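Local coordinates for ATP phosphoribosyltransferase (Methanobacterium thermoautotrophicum, PDB 2VD3), which catalyses the first step of histidine biosynthesis, joining ATP to 5-phosphoribose 1-diphosphate to give phosphoribosyl-ATP and diphosphate, and is inhibited by histidine, at the interface of chains A and B. Sequence-based numbering; all coordinates share one arbitrary frame. Chains: chain A/B, ATP phosphoribosyltransferase.

Contact 1: the interface of chains A and B. Residues chain A 220, 222, 280; chain B 218, 238, 258, 284, 287.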
# COMPACT_ATOMS: atom_id res chain seq x y z
N MET A 220 38.63 -21.79 -1.91
CA MET A 220 39.87 -21.93 -1.14
C MET A 220 39.81 -23.17 -0.25
O MET A 220 38.75 -23.50 0.29
CB MET A 220 40.11 -20.71 -0.25
CG MET A 220 40.17 -19.38 -0.97
SD MET A 220 39.94 -17.98 0.14
CE MET A 220 41.59 -17.71 0.78
N ASN A 222 42.49 -25.94 2.46
CA ASN A 222 43.74 -26.39 3.05
C ASN A 222 43.98 -27.86 2.69
O ASN A 222 43.13 -28.72 2.92
CB ASN A 222 43.71 -26.21 4.57
CG ASN A 222 43.71 -24.75 4.99
OD1 ASN A 222 44.33 -23.91 4.35
ND2 ASN A 222 43.00 -24.46 6.08
N LEU A 280 36.34 -23.07 1.46
CA LEU A 280 35.69 -21.78 1.50
C LEU A 280 35.26 -21.42 0.10
O LEU A 280 35.98 -21.68 -0.88
CB LEU A 280 36.64 -20.70 2.02
CG LEU A 280 37.63 -21.00 3.14
CD1 LEU A 280 38.42 -19.75 3.44
CD2 LEU A 280 36.94 -21.54 4.40
N LEU B 218 36.92 -13.98 6.49
CA LEU B 218 38.34 -14.19 6.16
C LEU B 218 39.14 -12.92 6.42
O LEU B 218 38.99 -11.91 5.71
CB LEU B 218 38.51 -14.65 4.70
CG LEU B 218 39.92 -14.86 4.14
CD1 LEU B 218 40.56 -16.12 4.68
CD2 LEU B 218 39.91 -14.90 2.61
N MET B 238 41.65 -22.17 10.59
CA MET B 238 41.05 -23.49 10.52
C MET B 238 42.06 -24.63 10.67
O MET B 238 41.85 -25.53 11.47
CB MET B 238 40.16 -23.63 9.28
CG MET B 238 38.70 -23.35 9.61
SD MET B 238 37.61 -22.98 8.22
CE MET B 238 36.02 -23.02 9.05
N VAL B 258 40.66 -17.63 8.56
CA VAL B 258 39.23 -17.58 8.83
C VAL B 258 39.07 -17.30 10.33
O VAL B 258 39.70 -17.96 11.16
CB VAL B 258 38.53 -18.91 8.46
CG1 VAL B 258 37.02 -18.80 8.63
CG2 VAL B 258 38.89 -19.34 7.04
N ILE B 284 32.84 -14.48 3.45
CA ILE B 284 32.85 -15.86 3.01
C ILE B 284 31.41 -16.30 2.78
O ILE B 284 30.58 -16.21 3.69
CB ILE B 284 33.54 -16.80 4.04
CG1 ILE B 284 35.00 -16.37 4.28
CG2 ILE B 284 33.48 -18.26 3.58
CD1 ILE B 284 35.72 -17.11 5.42
N ILE B 287 31.14 -22.26 3.78
CA ILE B 287 32.22 -23.06 4.34
C ILE B 287 31.82 -24.53 4.35
O ILE B 287 30.70 -24.87 4.74
CB ILE B 287 32.62 -22.59 5.76
CG1 ILE B 287 33.02 -21.12 5.74
CG2 ILE B 287 33.76 -23.46 6.33
CD1 ILE B 287 33.42 -20.56 7.08
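A:Leu280 meets B:Val258 tip to tip in a wholly apolar seam between the C-terminal regulatory domains of two subunits of this long-form HisG, an ACT-like module. The example shows how one branched side chain can serve several neighbours. CD1 of A:Leu280, the branch that continues the chain outward, lies 3.7 Å from CG2 of B:Val258. The other methyl, CD2, touches that same valine methyl less tightly, at 4.0 Å between A:Leu280 CD2 and B:Val258 CG2, so the isopropyl fork straddles it. The fork is turned into place by a first torsion of -38°, which keeps CG anti to the carbonyl carbon but somewhat short of the staggered value.

Around CD2 the contacts are wider. The thioether sulphur of B:Met238 comes alongside it, with SD 4.1 Å from A:Leu280 CD2, the two side chains running past each other in opposite directions. B:Ile287 brings CG1 and the branch methyl CG2 towards the same atom, CG1 standing 4.2 Å from A:Leu280 CD2. CD1 of B:Ile284 lies 4.3 Å from A:Leu280 CD1.

A second tip-to-tip pair extends the seam. A:Met220 bends at its last torsion (85°), and its terminal methyl CE rests 3.8 Å from CD2 of B:Leu218, while SD of the methionine is also near that methyl. CD2 is the outward branch of B:Leu218.

At the level of the backbone, A:Leu280 pairs with B:Ile287 in an antiparallel bridge, bringing strand 279-283 of chain A beside strand 286-288 of chain B.

Contact 2: the interface of chains A and B. Residues chain A 222, 246, 248, 252, 277-278; chain B 238-240, 242.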
# COMPACT_ATOMS: atom_id res chain seq x y z
N ASN A 222 42.49 -25.94 2.46
CA ASN A 222 43.74 -26.39 3.05
C ASN A 222 43.98 -27.86 2.69
O ASN A 222 43.13 -28.72 2.92
CB ASN A 222 43.71 -26.21 4.57
CG ASN A 222 43.71 -24.75 4.99
OD1 ASN A 222 44.33 -23.91 4.35
ND2 ASN A 222 43.00 -24.46 6.08
N VAL A 246 50.95 -22.77 4.57
CA VAL A 246 50.15 -22.73 5.79
C VAL A 246 51.05 -23.08 6.96
O VAL A 246 51.77 -24.07 6.91
CB VAL A 246 48.93 -23.69 5.71
CG1 VAL A 246 48.24 -23.83 7.07
CG2 VAL A 246 47.94 -23.22 4.66
N SER A 248 51.43 -24.76 9.96
CA SER A 248 50.88 -25.82 10.80
C SER A 248 51.91 -26.91 11.09
O SER A 248 53.09 -26.76 10.77
CB SER A 248 49.64 -26.44 10.14
OG SER A 248 50.02 -27.25 9.04
N VAL A 252 51.30 -28.34 5.13
CA VAL A 252 50.00 -28.02 4.57
C VAL A 252 50.13 -26.80 3.67
O VAL A 252 50.81 -25.83 4.03
CB VAL A 252 48.94 -27.76 5.68
CG1 VAL A 252 47.67 -27.13 5.10
CG2 VAL A 252 48.61 -29.04 6.40
N ARG A 277 40.40 -29.98 3.32
CA ARG A 277 39.55 -29.50 4.41
C ARG A 277 39.40 -27.98 4.36
O ARG A 277 40.09 -27.30 3.59
CB ARG A 277 40.05 -29.99 5.78
CG ARG A 277 41.54 -29.83 6.07
CD ARG A 277 41.97 -30.82 7.15
NE ARG A 277 43.42 -30.97 7.26
CZ ARG A 277 44.15 -30.52 8.28
NH1 ARG A 277 45.47 -30.70 8.29
NH2 ARG A 277 43.57 -29.88 9.30
N ASP A 278 38.47 -27.47 5.16
CA ASP A 278 38.21 -26.03 5.33
C ASP A 278 37.91 -25.34 4.00
O ASP A 278 38.48 -24.29 3.68
CB ASP A 278 39.40 -25.35 6.03
CG ASP A 278 39.97 -26.20 7.14
OD1 ASP A 278 39.19 -26.69 7.98
OD2 ASP A 278 41.21 -26.38 7.18
N MET B 238 41.65 -22.17 10.59
CA MET B 238 41.05 -23.49 10.52
C MET B 238 42.06 -24.63 10.67
O MET B 238 41.85 -25.53 11.47
CB MET B 238 40.16 -23.63 9.28
CG MET B 238 38.70 -23.35 9.61
SD MET B 238 37.61 -22.98 8.22
CE MET B 238 36.02 -23.02 9.05
N THR B 239 43.16 -24.56 9.93
CA THR B 239 44.29 -25.47 10.11
C THR B 239 45.51 -24.67 10.60
O THR B 239 46.31 -25.16 11.40
CB THR B 239 44.64 -26.21 8.80
OG1 THR B 239 43.49 -26.93 8.34
CG2 THR B 239 45.78 -27.19 9.00
N GLY B 240 45.61 -23.44 10.11
CA GLY B 240 46.73 -22.55 10.39
C GLY B 240 46.69 -21.39 9.40
O GLY B 240 46.15 -21.54 8.29
N THR B 242 47.44 -18.67 6.56
CA THR B 242 48.09 -18.73 5.25
C THR B 242 48.99 -17.51 5.13
O THR B 242 48.54 -16.38 5.34
CB THR B 242 47.06 -18.78 4.10
OG1 THR B 242 46.16 -19.89 4.28
CG2 THR B 242 47.75 -18.93 2.76
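In the histidine-binding loop of the regulatory domain, B:Thr239 reaches into chain A and meets A:Asp278, illustrating how a small hydroxyl can be held by several polar groups at once. The threonine OG1 donates to the carboxylate OD2 of A:Asp278 at 2.6 Å, arriving nearly in line with the oxygen's C-O bond. Its first torsion of -58° sets OG1 anti to the carbonyl carbon and turns the methyl CG2, anti to the backbone N, against the guanidinium of A:Arg277.

A:Asp278 OD2 takes a second hydrogen bond from within chain A, from the side-chain amide ND2 of A:Asn222 at 2.9 Å. This donor meets the anti side of the carboxylate, somewhat out of its plane, and the bond is fairly straight, 165° at the hydrogen; A:Asn222 thereby helps fix the rotation of the carboxylate. From another quarter the side chain of A:Arg277 crosses that of B:Thr239 at about a right angle. Its NH2 donates to B:Thr239 OG1 at 3.1 Å, and A:Arg277 NH1 lies 3.6 Å from the methyl CG2 of B:Thr239. An alanine in place of A:Asp278 would probably leave the hydroxyl of B:Thr239 and the amide of A:Asn222 without their shared acceptor.

Van der Waals contacts surround this cluster. CB of B:Met238 sits over the face of the carboxylate, 3.3 Å from CG of A:Asp278, the two side chains passing in opposite directions. Further along, A:Val246 sets CG1 3.3 Å from the carbonyl O of B:Gly240, beside an antiparallel bridge between A:Val246 and B:Thr242, while CB of A:Ser248 borders the B:Thr239 backbone. Because B:Met238 to B:Gly240 and B:Thr242 also line the histidine pocket, the contact probably couples inhibitor binding to the way the subunits are held together.

Contact 1 and contact 2 are adjoining stretches of one interface, the centres of their C-alpha atoms about 9 Å apart. A:Asn222, in strand 216-224, belongs to both but merely borders contact 1 and does its bonding in contact 2. B:Met238 spans the two, its sulphur touching A:Leu280 while its CB and CG lie along A:Asp278. A:Asp278 directly precedes strand 279-283, which carries A:Leu280, so a shift in either contact would probably be felt in the other. Residues of the histidine pocket occur in both, which suggests that effector binding and packing of the regulatory domains are linked within the hexameric assembly.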